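Local atomic coordinates of trigger factor (Thermotoga maritima, PDB entry 2NSA), a protein that probably acts as a ribosome-associated chaperone that keeps newly made proteins in an open conformation and as a peptidyl-prolyl cis-trans isomerase. Residues 34-45 with 89-98. Residues are numbered along the deposited sequence; the frame is centred on the assembly and turned at random.
Sequences LEKLPEIVEIEI and LDDIKRDRVI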
ATOM      1  N   LEU A  34       5.969  -0.101  -4.818  1.00 24.62           N
ATOM      2  CA  LEU A  34       5.632  -0.144  -3.398  1.00 25.60           C
ATOM      3  C   LEU A  34       6.729  -0.795  -2.568  1.00 26.62           C
ATOM      4  O   LEU A  34       7.009  -0.376  -1.446  1.00 26.68           O
ATOM      5  CB  LEU A  34       4.325  -0.916  -3.182  1.00 25.72           C
ATOM      6  CG  LEU A  34       3.018  -0.232  -3.568  1.00 27.40           C
ATOM      7  CD1 LEU A  34       1.864  -1.204  -3.380  1.00 29.34           C
ATOM      8  CD2 LEU A  34       2.816   1.017  -2.718  1.00 27.57           C
ATOM      9  N   GLU A  35       7.348  -1.828  -3.123  1.00 27.46           N
ATOM     10  CA  GLU A  35       8.403  -2.539  -2.421  1.00 27.83           C
ATOM     11  C   GLU A  35       9.652  -1.695  -2.194  1.00 26.95           C
ATOM     12  O   GLU A  35      10.326  -1.837  -1.173  1.00 25.99           O
ATOM     13  CB  GLU A  35       8.773  -3.804  -3.195  1.00 32.57           C
ATOM     14  CG  GLU A  35       9.874  -4.622  -2.552  1.00 38.08           C
ATOM     15  CD  GLU A  35      10.187  -5.886  -3.328  1.00 42.68           C
ATOM     16  OE1 GLU A  35      11.069  -6.651  -2.883  1.00 46.23           O
ATOM     17  OE2 GLU A  35       9.550  -6.115  -4.380  1.00 45.19           O
ATOM     18  N   LYS A  36       9.953  -0.806  -3.133  1.00 24.80           N
ATOM     19  CA  LYS A  36      11.148   0.022  -3.023  1.00 24.49           C
ATOM     20  C   LYS A  36      10.945   1.372  -2.344  1.00 22.93           C
ATOM     21  O   LYS A  36      11.895   1.947  -1.812  1.00 21.65           O
ATOM     22  CB  LYS A  36      11.755   0.236  -4.413  1.00 27.74           C
ATOM     23  CG  LYS A  36      12.268  -1.037  -5.068  1.00 30.80           C
ATOM     24  CD  LYS A  36      13.350  -1.695  -4.225  1.00 33.85           C
ATOM     25  CE  LYS A  36      13.920  -2.925  -4.917  1.00 35.75           C
ATOM     26  NZ  LYS A  36      14.978  -3.585  -4.108  1.00 36.94           N
ATOM     27  N   LEU A  37       9.714   1.871  -2.348  1.00 22.27           N
ATOM     28  CA  LEU A  37       9.424   3.166  -1.739  1.00 21.14           C
ATOM     29  C   LEU A  37       9.964   3.385  -0.319  1.00 20.00           C
ATOM     30  O   LEU A  37      10.475   4.456  -0.013  1.00 19.63           O
ATOM     31  CB  LEU A  37       7.913   3.441  -1.772  1.00 21.17           C
ATOM     32  CG  LEU A  37       7.355   3.924  -3.118  1.00 22.43           C
ATOM     33  CD1 LEU A  37       5.836   4.057  -3.042  1.00 22.86           C
ATOM     34  CD2 LEU A  37       7.987   5.270  -3.473  1.00 22.87           C
ATOM     35  N   PRO A  38       9.871   2.376   0.564  1.00 21.08           N
ATOM     36  CA  PRO A  38      10.376   2.559   1.932  1.00 22.21           C
ATOM     37  C   PRO A  38      11.845   2.978   2.019  1.00 23.60           C
ATOM     38  O   PRO A  38      12.270   3.577   3.006  1.00 23.95           O
ATOM     39  CB  PRO A  38      10.147   1.189   2.576  1.00 21.88           C
ATOM     40  CG  PRO A  38       8.984   0.644   1.831  1.00 21.45           C
ATOM     41  CD  PRO A  38       9.280   1.037   0.400  1.00 21.18           C
ATOM     42  N   GLU A  39      12.614   2.664   0.983  1.00 25.23           N
ATOM     43  CA  GLU A  39      14.040   2.979   0.960  1.00 26.71           C
ATOM     44  C   GLU A  39      14.411   4.457   0.883  1.00 27.17           C
ATOM     45  O   GLU A  39      15.529   4.830   1.239  1.00 28.13           O
ATOM     46  CB  GLU A  39      14.704   2.235  -0.197  1.00 28.29           C
ATOM     47  CG  GLU A  39      14.847   0.740   0.036  1.00 33.85           C
ATOM     48  CD  GLU A  39      15.355   0.002  -1.189  1.00 37.15           C
ATOM     49  OE1 GLU A  39      16.140   0.596  -1.959  1.00 38.74           O
ATOM     50  OE2 GLU A  39      14.978  -1.177  -1.373  1.00 40.56           O
ATOM     51  N   ILE A  40      13.485   5.299   0.439  1.00 26.96           N
ATOM     52  CA  ILE A  40      13.777   6.721   0.296  1.00 27.87           C
ATOM     53  C   ILE A  40      13.282   7.620   1.419  1.00 29.14           C
ATOM     54  O   ILE A  40      13.175   8.837   1.247  1.00 29.19           O
ATOM     55  CB  ILE A  40      13.231   7.257  -1.040  1.00 27.52           C
ATOM     56  CG1 ILE A  40      11.702   7.183  -1.057  1.00 27.80           C
ATOM     57  CG2 ILE A  40      13.805   6.434  -2.187  1.00 28.86           C
ATOM     58  CD1 ILE A  40      11.072   7.863  -2.260  1.00 30.93           C
ATOM     59  N   VAL A  41      12.976   7.028   2.568  1.00 29.06           N
ATOM     60  CA  VAL A  41      12.515   7.813   3.703  1.00 28.72           C
ATOM     61  C   VAL A  41      13.042   7.245   5.014  1.00 28.81           C
ATOM     62  O   VAL A  41      13.331   6.055   5.115  1.00 26.96           O
ATOM     63  CB  VAL A  41      10.966   7.876   3.756  1.00 30.84           C
ATOM     64  CG1 VAL A  41      10.396   6.508   4.080  1.00 28.97           C
ATOM     65  CG2 VAL A  41      10.520   8.908   4.777  1.00 31.57           C
ATOM     66  N   GLU A  42      13.177   8.112   6.011  1.00 29.80           N
ATOM     67  CA  GLU A  42      13.653   7.707   7.323  1.00 32.51           C
ATOM     68  C   GLU A  42      12.582   8.006   8.364  1.00 31.77           C
ATOM     69  O   GLU A  42      11.974   9.078   8.357  1.00 31.65           O
ATOM     70  CB  GLU A  42      14.939   8.456   7.682  1.00 36.58           C
ATOM     71  CG  GLU A  42      14.795   9.970   7.653  1.00 43.11           C
ATOM     72  CD  GLU A  42      15.995  10.683   8.246  1.00 45.86           C
ATOM     73  OE1 GLU A  42      16.249  10.508   9.458  1.00 48.90           O
ATOM     74  OE2 GLU A  42      16.681  11.415   7.499  1.00 47.47           O
ATOM     75  N   ILE A  43      12.354   7.046   9.253  1.00 30.22           N
ATOM     76  CA  ILE A  43      11.367   7.181  10.318  1.00 31.09           C
ATOM     77  C   ILE A  43      12.080   7.032  11.656  1.00 29.23           C
ATOM     78  O   ILE A  43      12.845   6.089  11.857  1.00 29.86           O
ATOM     79  CB  ILE A  43      10.290   6.069  10.243  1.00 32.32           C
ATOM     80  CG1 ILE A  43       9.527   6.144   8.918  1.00 36.38           C
ATOM     81  CG2 ILE A  43       9.339   6.189  11.431  1.00 34.90           C
ATOM     82  CD1 ILE A  43       8.522   7.272   8.836  1.00 35.41           C
ATOM     83  N   GLU A  44      11.829   7.963  12.567  1.00 29.78           N
ATOM     84  CA  GLU A  44      12.432   7.907  13.891  1.00 31.03           C
ATOM     85  C   GLU A  44      11.359   7.458  14.883  1.00 28.57           C
ATOM     86  O   GLU A  44      10.612   8.275  15.414  1.00 31.67           O
ATOM     87  CB  GLU A  44      12.991   9.284  14.269  1.00 34.77           C
ATOM     88  CG  GLU A  44      12.008  10.436  14.113  1.00 39.16           C
ATOM     89  CD  GLU A  44      12.677  11.800  14.241  1.00 42.71           C
ATOM     90  OE1 GLU A  44      13.728  11.891  14.914  1.00 44.66           O
ATOM     91  OE2 GLU A  44      12.148  12.780  13.672  1.00 42.63           O
ATOM     92  N   ILE A  45      11.281   6.151  15.115  1.00 26.17           N
ATOM     93  CA  ILE A  45      10.289   5.583  16.024  1.00 24.48           C
ATOM     94  C   ILE A  45      10.957   4.587  16.978  1.00 22.36           C
ATOM     95  O   ILE A  45      11.953   3.955  16.625  1.00 24.25           O
ATOM     96  CB  ILE A  45       9.155   4.889  15.214  1.00 26.67           C
ATOM     97  CG1 ILE A  45       7.932   4.666  16.096  1.00 27.07           C
ATOM     98  CG2 ILE A  45       9.642   3.566  14.643  1.00 27.17           C
ATOM     99  CD1 ILE A  45       6.695   4.260  15.308  1.00 30.38           C
ATOM    100  N   LEU A  89       7.596  -1.750   9.856  1.00 12.05           N
ATOM    101  CA  LEU A  89       8.356  -0.513   9.719  1.00 13.13           C
ATOM    102  C   LEU A  89       8.307  -0.075   8.261  1.00 12.52           C
ATOM    103  O   LEU A  89       8.167   1.116   7.966  1.00 11.20           O
ATOM    104  CB  LEU A  89       9.811  -0.711  10.158  1.00 15.38           C
ATOM    105  CG  LEU A  89      10.756   0.481   9.994  1.00 19.02           C
ATOM    106  CD1 LEU A  89      10.210   1.711  10.695  1.00 18.08           C
ATOM    107  CD2 LEU A  89      12.117   0.098  10.559  1.00 19.47           C
ATOM    108  N   ASP A  90       8.422  -1.032   7.345  1.00 12.25           N
ATOM    109  CA  ASP A  90       8.372  -0.678   5.927  1.00 14.98           C
ATOM    110  C   ASP A  90       7.004  -0.099   5.557  1.00 14.39           C
ATOM    111  O   ASP A  90       6.930   0.819   4.743  1.00 13.37           O
ATOM    112  CB  ASP A  90       8.694  -1.885   5.041  1.00 17.67           C
ATOM    113  CG  ASP A  90      10.191  -2.131   4.910  1.00 21.85           C
ATOM    114  OD1 ASP A  90      10.986  -1.207   5.192  1.00 23.58           O
ATOM    115  OD2 ASP A  90      10.576  -3.249   4.507  1.00 25.44           O
ATOM    116  N   ASP A  91       5.928  -0.621   6.152  1.00 12.46           N
ATOM    117  CA  ASP A  91       4.590  -0.107   5.856  1.00 14.43           C
ATOM    118  C   ASP A  91       4.470   1.336   6.347  1.00 13.46           C
ATOM    119  O   ASP A  91       3.885   2.191   5.673  1.00 14.46           O
ATOM    120  CB  ASP A  91       3.478  -0.921   6.537  1.00 16.64           C
ATOM    121  CG  ASP A  91       3.315  -2.318   5.963  1.00 20.05           C
ATOM    122  OD1 ASP A  91       3.687  -2.546   4.795  1.00 20.60           O
ATOM    123  OD2 ASP A  91       2.784  -3.188   6.689  1.00 24.29           O
ATOM    124  N   ILE A  92       4.995   1.594   7.541  1.00 10.84           N
ATOM    125  CA  ILE A  92       4.949   2.934   8.115  1.00 11.00           C
ATOM    126  C   ILE A  92       5.703   3.902   7.206  1.00 12.16           C
ATOM    127  O   ILE A  92       5.231   5.014   6.937  1.00 12.32           O
ATOM    128  CB  ILE A  92       5.559   2.948   9.534  1.00 13.76           C
ATOM    129  CG1 ILE A  92       4.649   2.159  10.476  1.00 11.23           C
ATOM    130  CG2 ILE A  92       5.670   4.382  10.057  1.00 13.49           C
ATOM    131  CD1 ILE A  92       5.229   1.994  11.889  1.00 14.79           C
ATOM    132  N   LYS A  93       6.877   3.483   6.741  1.00 11.61           N
ATOM    133  CA  LYS A  93       7.667   4.317   5.840  1.00 11.90           C
ATOM    134  C   LYS A  93       6.928   4.542   4.526  1.00 13.77           C
ATOM    135  O   LYS A  93       6.850   5.670   4.026  1.00 14.58           O
ATOM    136  CB  LYS A  93       9.015   3.659   5.544  1.00 14.67           C
ATOM    137  CG  LYS A  93       9.959   3.646   6.723  1.00 15.00           C
ATOM    138  CD  LYS A  93      11.245   2.924   6.362  1.00 18.38           C
ATOM    139  CE  LYS A  93      12.220   2.915   7.507  1.00 23.90           C
ATOM    140  NZ  LYS A  93      13.452   2.158   7.149  1.00 28.35           N
ATOM    141  N   ARG A  94       6.385   3.461   3.975  1.00 12.45           N
ATOM    142  CA  ARG A  94       5.665   3.521   2.715  1.00 14.40           C
ATOM    143  C   ARG A  94       4.481   4.475   2.798  1.00 14.05           C
ATOM    144  O   ARG A  94       4.277   5.310   1.908  1.00 13.32           O
ATOM    145  CB  ARG A  94       5.175   2.125   2.321  1.00 16.83           C
ATOM    146  CG  ARG A  94       4.770   2.010   0.862  1.00 22.13           C
ATOM    147  CD  ARG A  94       4.350   0.594   0.479  1.00 22.18           C
ATOM    148  NE  ARG A  94       5.382  -0.404   0.741  1.00 23.96           N
ATOM    149  CZ  ARG A  94       5.394  -1.207   1.801  1.00 22.54           C
ATOM    150  NH1 ARG A  94       4.427  -1.126   2.702  1.00 21.59           N
ATOM    151  NH2 ARG A  94       6.362  -2.106   1.951  1.00 24.00           N
ATOM    152  N   ASP A  95       3.688   4.359   3.859  1.00 11.91           N
ATOM    153  CA  ASP A  95       2.538   5.239   3.984  1.00 11.68           C
ATOM    154  C   ASP A  95       2.949   6.704   4.122  1.00 12.02           C
ATOM    155  O   ASP A  95       2.278   7.586   3.592  1.00 13.64           O
ATOM    156  CB  ASP A  95       1.636   4.795   5.140  1.00 13.36           C
ATOM    157  CG  ASP A  95       0.924   3.483   4.841  1.00 15.30           C
ATOM    158  OD1 ASP A  95       0.929   3.059   3.666  1.00 16.39           O
ATOM    159  OD2 ASP A  95       0.351   2.878   5.778  1.00 15.83           O
ATOM    160  N   ARG A  96       4.049   6.973   4.820  1.00 10.84           N
ATOM    161  CA  ARG A  96       4.516   8.349   4.951  1.00 11.21           C
ATOM    162  C   ARG A  96       4.927   8.882   3.569  1.00 13.06           C
ATOM    163  O   ARG A  96       4.563  10.007   3.191  1.00 13.20           O
ATOM    164  CB  ARG A  96       5.707   8.425   5.909  1.00 12.02           C
ATOM    165  CG  ARG A  96       6.409   9.785   5.917  1.00 15.86           C
ATOM    166  CD  ARG A  96       5.507  10.911   6.388  1.00 20.37           C
ATOM    167  NE  ARG A  96       6.278  12.153   6.493  1.00 23.05           N
ATOM    168  CZ  ARG A  96       5.753  13.370   6.588  1.00 28.17           C
ATOM    169  NH1 ARG A  96       4.435  13.534   6.594  1.00 31.75           N
ATOM    170  NH2 ARG A  96       6.549  14.427   6.667  1.00 29.15           N
ATOM    171  N   VAL A  97       5.679   8.083   2.815  1.00 12.45           N
ATOM    172  CA  VAL A  97       6.125   8.498   1.478  1.00 13.53           C
ATOM    173  C   VAL A  97       4.934   8.786   0.564  1.00 13.94           C
ATOM    174  O   VAL A  97       4.916   9.791  -0.158  1.00 13.63           O
ATOM    175  CB  VAL A  97       7.012   7.414   0.809  1.00 16.25           C
ATOM    176  CG1 VAL A  97       7.384   7.844  -0.613  1.00 22.77           C
ATOM    177  CG2 VAL A  97       8.263   7.199   1.630  1.00 21.36           C
ATOM    178  N   ILE A  98       3.935   7.911   0.604  1.00 11.51           N
ATOM    179  CA  ILE A  98       2.749   8.075  -0.235  1.00 12.80           C
ATOM    180  C   ILE A  98       1.980   9.331   0.144  1.00 12.98           C
ATOM    181  O   ILE A  98       1.559  10.111  -0.727  1.00 12.46           O
ATOM    182  CB  ILE A  98       1.833   6.827  -0.137  1.00 13.63           C
ATOM    183  CG1 ILE A  98       2.527   5.650  -0.826  1.00 16.73           C
ATOM    184  CG2 ILE A  98       0.479   7.098  -0.787  1.00 15.88           C
ATOM    185  CD1 ILE A  98       1.986   4.293  -0.455  1.00 19.59           C
TER
HETATM  186  O   HOH W   1       8.863  -3.020   1.197  1.00 29.87           O
HETATM  187  O   HOH W   2      14.391   3.377   4.817  1.00 35.15           O
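The end of helix 25-36, with the 3-10 turn 37-39 and the extended strip 41-45 that follows, lies across helix 77-105, Pro38 CA coming within 4.9 Å of Arg94 CA. The contact packs a helix end, a turn and an extended linker against one helix of the all-helical C-terminal chaperone domain of trigger factor. Arg94 reaches the helix end with CG anti to its own N (chi1 -163°) and a bend at chi3. Its NE donates to Leu34 O at 2.7 Å; Leu34 O lies in the guanidinium plane, while NE sits above the carbonyl plane, 47° out of it. NH1 donates to the anti lone pair of Asp91 OD1 (2.6 Å) within a salt bridge, and NH2 reaches Glu35 O through a water, so three partners fix the group's rotation while Pro38 lies alongside. A leucine in place of Arg94 would probably leave Leu34 O without this donor and Asp91 without its charged mate. Pro38 CB also rests 3.6 Å from Asp90 OD1. Beyond the turn, Val41, Ile43 and Ile45 point to the helix; Ile45 also touches Leu50 of helix 47-64. The Ile43 and Lys93 side chains run past each other in opposite directions, Ile43 CG1 a tight 3.4 Å from Lys93 CG. The extended Lys93 chain ends at a water, which NZ shares with Pro38 O. Tightest of the carbon contacts, Val41 CG1 meets Val97 CG2 at 3.3 Å.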